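Local atomic coordinates of DNA polymerase III beta subunit (Streptococcus pyogenes, PDB entry 2AVT), a protein that probably encircles DNA as a ring-shaped dimeric sliding clamp, tethering the replicative polymerase to its template during chromosome replication. Residues Thr46-Gln51 against Asp121-Leu126; Ala197-Val202 against Val224-Ser229; Gln230-Ser235 against Ser239-Leu244. All blocks are in the same frame, centred on the assembly; numbering follows the deposited sequence.

Contact 1. Residues Thr46-Gln51 against Asp121-Leu126; sequences TGSNGQ and DQYPRL
Tyr123 reaches from the loop that follows strand 111-116 to the C-terminal end of strand 42-48, where its hydroxyl meets the side chain of Ser48. The polar part of the contact is one short hydrogen bond, Ser48 OG to Tyr123 OH at 2.6 Å, in which either oxygen may be the donor. The serine hydroxyl sits between its own backbone N and carbonyl carbon (chi1 63°), a setting that turns OG toward the phenol. Backbone N of Ser48 also lies 3.2 Å from Tyr123 OH, but the angle is too poor for a bond, so the grip on the phenol from this strand comes from the serine side chain.

The remaining contacts are van der Waals. Thr46 brings its methyl CG2 to 4.2 Å from Tyr123 CE2, approaching the ring obliquely, and backbone atom Gly47 C passes 3.7 Å from Tyr123 OH. On the loop itself, Pro124 CD lies 3.4 Å above the plane of the Tyr123 ring, offset toward its rim.

Beyond Ser48 the chain leaves the strand through an Asx turn, Asn49 OD1 accepting from Gln51 N at 2.8 Å. The contact ties the loop after strand 111-116 to the sheet within the N-terminal clamp domain: Tyr123 also packs on Leu31, Ser33 and Lys35, so the loop lies against strands 33-39 and 42-48, while Leu126 continues across Ser53 and Glu55 of strand 52-59.

Contact 2. Residues Ala197-Val202 against Val224-Ser229; sequences ADFMVV and VFFSPS. Unlike the reference sequence in segment 197-202: Phe199 (reference Leu).
Phe199 and Phe226 carry this contact, their rings 4.5 Å apart between centroids with planes inclined at 31°, a geometry that is neither a stack nor edge-to-face. The closest atoms are Phe199 CD1 and Phe226 CE2, at 3.4 Å. Phe226 CZ lies over one face of the Phe199 ring, toward its rim, and in return Phe199 CB stands 4.1 Å from the centroid of the Phe226 ring, a CH-pi contact only 14° off the normal. Val201, two residues along the same strand, adds its CG1 methyl at 4.3 Å from Phe226 CD2, coming in obliquely.

Rotation about the first side-chain bond sets up this overlap. Phe226 has CG anti to its carbonyl carbon (chi1 -56°), which carries the ring across to the strand opposite. Phe199 and Val201 are held by backbone hydrogen bonds to Leu169 and Ile167 of strand 164-170, against whose side chains the Phe199 ring also rests. Phe226 closes strand 221-226, and just after it Ser227 OG bonds to Gln230 N in the turn to the next strand.

No hydrogen bond crosses between the segments. Strand 199-204, at the edge of one antiparallel sheet, here meets strand 221-226 of another within the central domain, consistent with the two-sheet clamp fold.

Contact 3. Residues Gln230-Ser235 against Ser239-Leu244; sequences QILFRS and SFYTRL
Strands 230-234 and 238-243 form an antiparallel beta hairpin in the central domain, their segment axes 4.6 Å apart at the closest point. Ile231 pairs with Thr242 and Phe233 with Phe240 as hydrogen-bonded pairs; the pairs Gln230 with Arg243, Leu232 with Tyr241 and Arg234 with Ser239 are non-hydrogen-bonded. The bonds of the Phe233-Phe240 pair are nearly straight: Phe233 N gives to Phe240 O at 2.7 Å and 175°, and Phe240 N returns a bond to Phe233 O at 2.8 Å. In the Ile231-Thr242 pair, Thr242 N donates to Ile231 O at 3.0 Å in a less straight hydrogen bond.

On the face of Leu232 and Tyr241, methyl CD1 of Leu232 stands over the centre of the phenol ring, 3.7 Å from its centroid and 12° off the normal. Leu232 CG is anti to the backbone N (chi1 161°), which swings the isobutyl group over to the neighbouring strand. The amide of Gln230 crosses the same ring obliquely, its NE2 at 3.8 Å from Tyr241 CD2. Arg234 lays its CG near Ser239 OG, while its guanidinium forms a salt bridge to Glu223 on strand 221-226.

The other face is largely apolar. Phe233 and Phe240 lie side by side, CD1 to CD1 at 3.9 Å, the edge of the Phe240 ring receiving Phe233 CD1. Farther along, Ile231 CG2 meets Leu244 CD2.

The polar side chains of the non-hydrogen-bonded pairs share the face of Leu232 and Tyr241. On the other, Thr242 OG1 is buried without a polar partner, so cohesion there rests on apolar contact and on the backbone bonds.

Overall arrangement
All three contacts reach one antiparallel sheet that runs from the N-terminal into the central domain, and contact 3 lies between the other two. Its centre is about 13 Å from that of contact 1 and about 10 Å from that of contact 2. Arg243 N probably bonds to Gln51 O at 2.9 Å, while Leu126 CD1 packs 3.5 Å from Tyr241 CE2, so contact 1 meets the hairpin through both its segments. On the far side, Phe225 N and Leu232 O lie 2.8 Å apart, a probable bond between neighbouring strands, and Ser229 O probably accepts from Leu244 N. Contacts 1 and 2 do not touch, their nearest atoms being about 7 Å apart.

Contact 1. Residues Thr46-Gln51 against Asp121-Leu126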
loop_
_atom_site.group_PDB
_atom_site.type_symbol
_atom_site.label_atom_id
_atom_site.label_comp_id
_atom_site.label_asym_id
_atom_site.label_seq_id
_atom_site.Cartn_x
_atom_site.Cartn_y
_atom_site.Cartn_z
ATOM N N THR A 46 1.003 -1.537 -27.072
ATOM C CA THR A 46 0.178 -2.731 -26.884
ATOM C C THR A 46 0.663 -3.596 -25.726
ATOM O O THR A 46 1.866 -3.837 -25.572
ATOM C CB THR A 46 0.153 -3.624 -28.153
ATOM O OG1 THR A 46 -0.358 -2.883 -29.266
ATOM C CG2 THR A 46 -0.728 -4.849 -27.919
ATOM N N GLY A 47 -0.289 -4.044 -24.918
ATOM C CA GLY A 47 0.005 -4.901 -23.783
ATOM C C GLY A 47 -1.100 -5.943 -23.688
ATOM O O GLY A 47 -2.248 -5.668 -24.085
ATOM N N SER A 48 -0.768 -7.138 -23.198
ATOM C CA SER A 48 -1.754 -8.210 -23.040
ATOM C C SER A 48 -1.282 -9.239 -22.027
ATOM O O SER A 48 -0.075 -9.424 -21.825
ATOM C CB SER A 48 -2.053 -8.899 -24.377
ATOM O OG SER A 48 -0.900 -9.522 -24.898
ATOM N N ASN A 49 -2.242 -9.907 -21.394
ATOM C CA ASN A 49 -1.947 -10.901 -20.367
ATOM C C ASN A 49 -2.706 -12.206 -20.588
ATOM O O ASN A 49 -2.880 -12.977 -19.650
ATOM C CB ASN A 49 -2.317 -10.347 -18.993
ATOM C CG ASN A 49 -3.822 -10.069 -18.854
ATOM O OD1 ASN A 49 -4.614 -10.419 -19.724
ATOM N ND2 ASN A 49 -4.206 -9.446 -17.759
ATOM N N GLY A 50 -3.166 -12.438 -21.815
ATOM C CA GLY A 50 -3.901 -13.660 -22.099
ATOM C C GLY A 50 -5.404 -13.544 -21.878
ATOM O O GLY A 50 -6.173 -14.335 -22.418
ATOM N N GLN A 51 -5.824 -12.565 -21.082
ATOM C CA GLN A 51 -7.246 -12.355 -20.807
ATOM C C GLN A 51 -7.693 -11.083 -21.534
ATOM O O GLN A 51 -8.713 -11.085 -22.237
ATOM C CB GLN A 51 -7.477 -12.212 -19.300
ATOM C CG GLN A 51 -8.917 -12.443 -18.840
ATOM C CD GLN A 51 -9.321 -13.910 -18.885
ATOM O OE1 GLN A 51 -8.694 -14.757 -18.252
ATOM N NE2 GLN A 51 -10.370 -14.214 -19.631
ATOM N N ASP A 121 8.042 -9.577 -34.063
ATOM C CA ASP A 121 7.489 -10.821 -34.584
ATOM C C ASP A 121 7.408 -11.890 -33.502
ATOM O O ASP A 121 6.793 -12.934 -33.699
ATOM C CB ASP A 121 8.300 -11.343 -35.776
ATOM C CG ASP A 121 9.773 -11.504 -35.464
ATOM O OD1 ASP A 121 10.103 -12.052 -34.392
ATOM O OD2 ASP A 121 10.603 -11.089 -36.309
ATOM N N GLN A 122 8.012 -11.628 -32.349
ATOM C CA GLN A 122 7.955 -12.590 -31.254
ATOM C C GLN A 122 6.649 -12.446 -30.467
ATOM O O GLN A 122 6.286 -13.321 -29.681
ATOM C CB GLN A 122 9.155 -12.403 -30.314
ATOM C CG GLN A 122 10.497 -12.668 -30.986
ATOM C CD GLN A 122 11.665 -12.674 -30.015
ATOM O OE1 GLN A 122 11.562 -13.195 -28.904
ATOM N NE2 GLN A 122 12.794 -12.117 -30.441
ATOM N N TYR A 123 5.939 -11.345 -30.700
ATOM C CA TYR A 123 4.685 -11.068 -30.000
ATOM C C TYR A 123 3.473 -11.692 -30.708
ATOM O O TYR A 123 3.390 -11.677 -31.925
ATOM C CB TYR A 123 4.477 -9.552 -29.903
ATOM C CG TYR A 123 3.620 -9.135 -28.740
ATOM C CD1 TYR A 123 4.127 -9.138 -27.441
ATOM C CD2 TYR A 123 2.291 -8.783 -28.930
ATOM C CE1 TYR A 123 3.331 -8.801 -26.360
ATOM C CE2 TYR A 123 1.489 -8.451 -27.865
ATOM C CZ TYR A 123 2.011 -8.463 -26.580
ATOM O OH TYR A 123 1.192 -8.160 -25.526
ATOM N N PRO A 124 2.512 -12.229 -29.945
ATOM C CA PRO A 124 1.326 -12.838 -30.565
ATOM C C PRO A 124 0.455 -11.793 -31.247
ATOM O O PRO A 124 0.338 -10.663 -30.774
ATOM C CB PRO A 124 0.618 -13.490 -29.385
ATOM C CG PRO A 124 0.962 -12.557 -28.245
ATOM C CD PRO A 124 2.438 -12.310 -28.475
ATOM N N ARG A 125 -0.160 -12.172 -32.362
ATOM C CA ARG A 125 -1.016 -11.251 -33.093
ATOM C C ARG A 125 -2.365 -11.114 -32.418
ATOM O O ARG A 125 -2.804 -12.009 -31.701
ATOM C CB ARG A 125 -1.187 -11.730 -34.529
ATOM C CG ARG A 125 0.105 -11.668 -35.314
ATOM C CD ARG A 125 -0.029 -12.352 -36.648
ATOM N NE ARG A 125 1.147 -12.138 -37.482
ATOM C CZ ARG A 125 1.325 -12.710 -38.666
ATOM N NH1 ARG A 125 0.399 -13.533 -39.142
ATOM N NH2 ARG A 125 2.418 -12.456 -39.378
ATOM N N LEU A 126 -3.021 -9.984 -32.641
ATOM C CA LEU A 126 -4.321 -9.747 -32.034
ATOM C C LEU A 126 -5.409 -10.486 -32.806
ATOM O O LEU A 126 -5.390 -10.531 -34.035
ATOM C CB LEU A 126 -4.627 -8.247 -32.031
ATOM C CG LEU A 126 -5.547 -7.657 -30.953
ATOM C CD1 LEU A 126 -6.835 -8.455 -30.858
ATOM C CD2 LEU A 126 -4.824 -7.660 -29.617
#

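Contact 2. Residues Ala197-Val202 against Val224-Ser229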
loop_
_atom_site.group_PDB
_atom_site.type_symbol
_atom_site.label_atom_id
_atom_site.label_comp_id
_atom_site.label_asym_id
_atom_site.label_seq_id
_atom_site.Cartn_x
_atom_site.Cartn_y
_atom_site.Cartn_z
ATOM N N ALA A 197 -28.452 -4.867 -32.580
ATOM C CA ALA A 197 -28.371 -6.320 -32.721
ATOM C C ALA A 197 -28.307 -7.020 -31.363
ATOM O O ALA A 197 -27.667 -6.531 -30.432
ATOM C CB ALA A 197 -27.153 -6.693 -33.562
ATOM N N ASP A 198 -28.981 -8.162 -31.247
ATOM C CA ASP A 198 -28.984 -8.915 -29.999
ATOM C C ASP A 198 -27.601 -9.511 -29.727
ATOM O O ASP A 198 -26.806 -9.700 -30.645
ATOM C CB ASP A 198 -30.024 -10.043 -30.044
ATOM C CG ASP A 198 -31.458 -9.530 -29.992
ATOM O OD1 ASP A 198 -31.773 -8.722 -29.096
ATOM O OD2 ASP A 198 -32.273 -9.950 -30.841
ATOM N N PHE A 199 -27.328 -9.806 -28.458
ATOM C CA PHE A 199 -26.048 -10.377 -28.049
ATOM C C PHE A 199 -26.245 -11.053 -26.704
ATOM O O PHE A 199 -27.187 -10.740 -25.975
ATOM C CB PHE A 199 -24.959 -9.304 -28.046
ATOM C CG PHE A 199 -25.113 -8.288 -26.953
ATOM C CD1 PHE A 199 -24.524 -8.483 -25.718
ATOM C CD2 PHE A 199 -25.856 -7.127 -27.169
ATOM C CE1 PHE A 199 -24.666 -7.548 -24.711
ATOM C CE2 PHE A 199 -25.999 -6.191 -26.163
ATOM C CZ PHE A 199 -25.403 -6.401 -24.935
ATOM N N MET A 200 -25.351 -11.981 -26.375
ATOM C CA MET A 200 -25.414 -12.690 -25.103
ATOM C C MET A 200 -24.048 -13.272 -24.784
ATOM O O MET A 200 -23.652 -14.287 -25.353
ATOM C CB MET A 200 -26.443 -13.817 -25.160
ATOM C CG MET A 200 -26.539 -14.569 -23.855
ATOM S SD MET A 200 -27.754 -15.871 -23.914
ATOM C CE MET A 200 -26.720 -17.271 -24.400
ATOM N N VAL A 201 -23.332 -12.634 -23.867
ATOM C CA VAL A 201 -21.998 -13.088 -23.511
ATOM C C VAL A 201 -21.755 -13.077 -22.015
ATOM O O VAL A 201 -22.585 -12.618 -21.228
ATOM C CB VAL A 201 -20.919 -12.198 -24.173
ATOM C CG1 VAL A 201 -21.029 -12.277 -25.679
ATOM C CG2 VAL A 201 -21.081 -10.757 -23.711
ATOM N N VAL A 202 -20.598 -13.600 -21.634
ATOM C CA VAL A 202 -20.185 -13.647 -20.244
ATOM C C VAL A 202 -18.762 -13.106 -20.267
ATOM O O VAL A 202 -17.896 -13.650 -20.952
ATOM C CB VAL A 202 -20.198 -15.086 -19.697
ATOM C CG1 VAL A 202 -19.754 -15.090 -18.243
ATOM C CG2 VAL A 202 -21.604 -15.678 -19.825
ATOM N N VAL A 224 -18.772 -0.660 -28.926
ATOM C CA VAL A 224 -18.599 -2.045 -28.499
ATOM C C VAL A 224 -18.844 -2.998 -29.669
ATOM O O VAL A 224 -19.900 -2.952 -30.302
ATOM C CB VAL A 224 -19.582 -2.400 -27.350
ATOM C CG1 VAL A 224 -19.251 -3.775 -26.784
ATOM C CG2 VAL A 224 -19.511 -1.358 -26.254
ATOM N N PHE A 225 -17.864 -3.852 -29.962
ATOM C CA PHE A 225 -17.979 -4.820 -31.049
ATOM C C PHE A 225 -17.891 -6.234 -30.488
ATOM O O PHE A 225 -17.156 -6.483 -29.528
ATOM C CB PHE A 225 -16.869 -4.617 -32.080
ATOM C CG PHE A 225 -16.833 -3.241 -32.669
ATOM C CD1 PHE A 225 -17.587 -2.935 -33.786
ATOM C CD2 PHE A 225 -16.058 -2.247 -32.095
ATOM C CE1 PHE A 225 -17.568 -1.661 -34.322
ATOM C CE2 PHE A 225 -16.035 -0.979 -32.623
ATOM C CZ PHE A 225 -16.791 -0.680 -33.739
ATOM N N PHE A 226 -18.640 -7.159 -31.083
ATOM C CA PHE A 226 -18.630 -8.536 -30.610
ATOM C C PHE A 226 -18.121 -9.536 -31.632
ATOM O O PHE A 226 -18.222 -9.331 -32.840
ATOM C CB PHE A 226 -20.033 -8.991 -30.190
ATOM C CG PHE A 226 -20.683 -8.125 -29.153
ATOM C CD1 PHE A 226 -21.244 -6.904 -29.501
ATOM C CD2 PHE A 226 -20.772 -8.551 -27.838
ATOM C CE1 PHE A 226 -21.887 -6.124 -28.553
ATOM C CE2 PHE A 226 -21.413 -7.777 -26.882
ATOM C CZ PHE A 226 -21.974 -6.560 -27.240
ATOM N N SER A 227 -17.567 -10.625 -31.113
ATOM C CA SER A 227 -17.076 -11.735 -31.912
ATOM C C SER A 227 -17.413 -12.889 -30.985
ATOM O O SER A 227 -17.798 -12.667 -29.834
ATOM C CB SER A 227 -15.561 -11.653 -32.136
ATOM O OG SER A 227 -14.847 -12.234 -31.060
ATOM N N PRO A 228 -17.289 -14.134 -31.457
ATOM C CA PRO A 228 -17.619 -15.247 -30.561
ATOM C C PRO A 228 -16.659 -15.397 -29.380
ATOM O O PRO A 228 -17.079 -15.708 -28.261
ATOM C CB PRO A 228 -17.575 -16.464 -31.488
ATOM C CG PRO A 228 -17.881 -15.884 -32.843
ATOM C CD PRO A 228 -17.077 -14.610 -32.833
ATOM N N SER A 229 -15.373 -15.165 -29.629
ATOM C CA SER A 229 -14.364 -15.327 -28.586
ATOM C C SER A 229 -14.039 -14.094 -27.750
ATOM O O SER A 229 -13.541 -14.218 -26.633
ATOM C CB SER A 229 -13.072 -15.885 -29.198
ATOM O OG SER A 229 -12.671 -15.117 -30.321
#

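Contact 3. Residues Gln230-Ser235 against Ser239-Leu244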
loop_
_atom_site.group_PDB
_atom_site.type_symbol
_atom_site.label_atom_id
_atom_site.label_comp_id
_atom_site.label_asym_id
_atom_site.label_seq_id
_atom_site.Cartn_x
_atom_site.Cartn_y
_atom_site.Cartn_z
ATOM N N GLN A 230 -14.308 -12.907 -28.275
ATOM C CA GLN A 230 -14.021 -11.700 -27.514
ATOM C C GLN A 230 -14.885 -10.496 -27.846
ATOM O O GLN A 230 -15.616 -10.474 -28.843
ATOM C CB GLN A 230 -12.545 -11.308 -27.662
ATOM C CG GLN A 230 -11.916 -11.654 -28.998
ATOM C CD GLN A 230 -10.547 -11.015 -29.184
ATOM O OE1 GLN A 230 -9.779 -10.865 -28.234
ATOM N NE2 GLN A 230 -10.235 -10.647 -30.412
ATOM N N ILE A 231 -14.792 -9.494 -26.982
ATOM C CA ILE A 231 -15.525 -8.257 -27.151
ATOM C C ILE A 231 -14.485 -7.138 -27.201
ATOM O O ILE A 231 -13.474 -7.179 -26.489
ATOM C CB ILE A 231 -16.511 -8.048 -25.979
ATOM C CG1 ILE A 231 -17.194 -6.686 -26.087
ATOM C CG2 ILE A 231 -15.789 -8.180 -24.658
ATOM C CD1 ILE A 231 -18.175 -6.428 -24.960
ATOM N N LEU A 232 -14.715 -6.168 -28.078
ATOM C CA LEU A 232 -13.813 -5.040 -28.239
ATOM C C LEU A 232 -14.500 -3.742 -27.828
ATOM O O LEU A 232 -15.574 -3.416 -28.337
ATOM C CB LEU A 232 -13.360 -4.933 -29.700
ATOM C CG LEU A 232 -12.784 -3.602 -30.210
ATOM C CD1 LEU A 232 -11.485 -3.238 -29.491
ATOM C CD2 LEU A 232 -12.539 -3.722 -31.700
ATOM N N PHE A 233 -13.899 -3.030 -26.879
ATOM C CA PHE A 233 -14.417 -1.737 -26.454
ATOM C C PHE A 233 -13.451 -0.753 -27.097
ATOM O O PHE A 233 -12.235 -0.879 -26.923
ATOM C CB PHE A 233 -14.371 -1.579 -24.933
ATOM C CG PHE A 233 -15.234 -2.546 -24.189
ATOM C CD1 PHE A 233 -14.762 -3.805 -23.857
ATOM C CD2 PHE A 233 -16.512 -2.189 -23.790
ATOM C CE1 PHE A 233 -15.543 -4.676 -23.138
ATOM C CE2 PHE A 233 -17.299 -3.060 -23.070
ATOM C CZ PHE A 233 -16.816 -4.302 -22.742
ATOM N N ARG A 234 -13.974 0.225 -27.830
ATOM C CA ARG A 234 -13.117 1.175 -28.519
ATOM C C ARG A 234 -13.495 2.652 -28.405
ATOM O O ARG A 234 -14.658 3.032 -28.573
ATOM C CB ARG A 234 -13.042 0.801 -30.005
ATOM C CG ARG A 234 -11.982 1.555 -30.777
ATOM C CD ARG A 234 -11.989 1.188 -32.252
ATOM N NE ARG A 234 -13.221 1.606 -32.914
ATOM C CZ ARG A 234 -13.461 1.446 -34.211
ATOM N NH1 ARG A 234 -12.551 0.877 -34.988
ATOM N NH2 ARG A 234 -14.611 1.851 -34.733
ATOM N N SER A 235 -12.489 3.471 -28.112
ATOM C CA SER A 235 -12.642 4.916 -28.021
ATOM C C SER A 235 -11.817 5.444 -29.185
ATOM O O SER A 235 -11.396 4.671 -30.045
ATOM C CB SER A 235 -12.082 5.449 -26.696
ATOM O OG SER A 235 -10.690 5.214 -26.578
ATOM N N SER A 239 -8.165 0.784 -27.815
ATOM C CA SER A 239 -8.888 -0.425 -28.190
ATOM C C SER A 239 -8.625 -1.415 -27.063
ATOM O O SER A 239 -7.480 -1.775 -26.775
ATOM C CB SER A 239 -8.394 -0.972 -29.523
ATOM O OG SER A 239 -8.798 -0.125 -30.577
ATOM N N PHE A 240 -9.696 -1.826 -26.407
ATOM C CA PHE A 240 -9.621 -2.744 -25.280
ATOM C C PHE A 240 -10.350 -4.049 -25.644
ATOM O O PHE A 240 -11.573 -4.052 -25.846
ATOM C CB PHE A 240 -10.283 -2.062 -24.077
ATOM C CG PHE A 240 -10.178 -2.820 -22.780
ATOM C CD1 PHE A 240 -11.177 -3.701 -22.394
ATOM C CD2 PHE A 240 -9.142 -2.572 -21.897
ATOM C CE1 PHE A 240 -11.145 -4.312 -21.150
ATOM C CE2 PHE A 240 -9.109 -3.183 -20.649
ATOM C CZ PHE A 240 -10.110 -4.051 -20.278
ATOM N N TYR A 241 -9.597 -5.145 -25.739
ATOM C CA TYR A 241 -10.172 -6.455 -26.062
ATOM C C TYR A 241 -10.237 -7.326 -24.822
ATOM O O TYR A 241 -9.383 -7.233 -23.939
ATOM C CB TYR A 241 -9.330 -7.208 -27.091
ATOM C CG TYR A 241 -9.180 -6.536 -28.421
ATOM C CD1 TYR A 241 -8.333 -5.445 -28.581
ATOM C CD2 TYR A 241 -9.860 -7.010 -29.532
ATOM C CE1 TYR A 241 -8.166 -4.847 -29.816
ATOM C CE2 TYR A 241 -9.700 -6.414 -30.776
ATOM C CZ TYR A 241 -8.853 -5.336 -30.908
ATOM O OH TYR A 241 -8.694 -4.739 -32.138
ATOM N N THR A 242 -11.242 -8.192 -24.767
ATOM C CA THR A 242 -11.391 -9.093 -23.641
ATOM C C THR A 242 -11.841 -10.468 -24.102
ATOM O O THR A 242 -12.741 -10.586 -24.935
ATOM C CB THR A 242 -12.432 -8.605 -22.643
ATOM O OG1 THR A 242 -12.145 -7.253 -22.260
ATOM C CG2 THR A 242 -12.407 -9.497 -21.418
ATOM N N ARG A 243 -11.206 -11.503 -23.553
ATOM C CA ARG A 243 -11.549 -12.882 -23.879
ATOM C C ARG A 243 -12.897 -13.190 -23.234
ATOM O O ARG A 243 -13.176 -12.733 -22.128
ATOM C CB ARG A 243 -10.461 -13.819 -23.341
ATOM C CG ARG A 243 -10.842 -15.284 -23.204
ATOM C CD ARG A 243 -9.615 -16.089 -22.771
ATOM N NE ARG A 243 -9.944 -17.417 -22.256
ATOM C CZ ARG A 243 -10.559 -17.643 -21.098
ATOM N NH1 ARG A 243 -10.804 -18.890 -20.707
ATOM N NH2 ARG A 243 -10.921 -16.630 -20.324
ATOM N N LEU A 244 -13.730 -13.960 -23.928
ATOM C CA LEU A 244 -15.051 -14.311 -23.416
ATOM C C LEU A 244 -15.101 -15.695 -22.778
ATOM O O LEU A 244 -14.401 -16.616 -23.206
ATOM C CB LEU A 244 -16.090 -14.256 -24.545
ATOM C CG LEU A 244 -16.364 -12.902 -25.212
ATOM C CD1 LEU A 244 -17.407 -13.089 -26.291
ATOM C CD2 LEU A 244 -16.844 -11.894 -24.188
#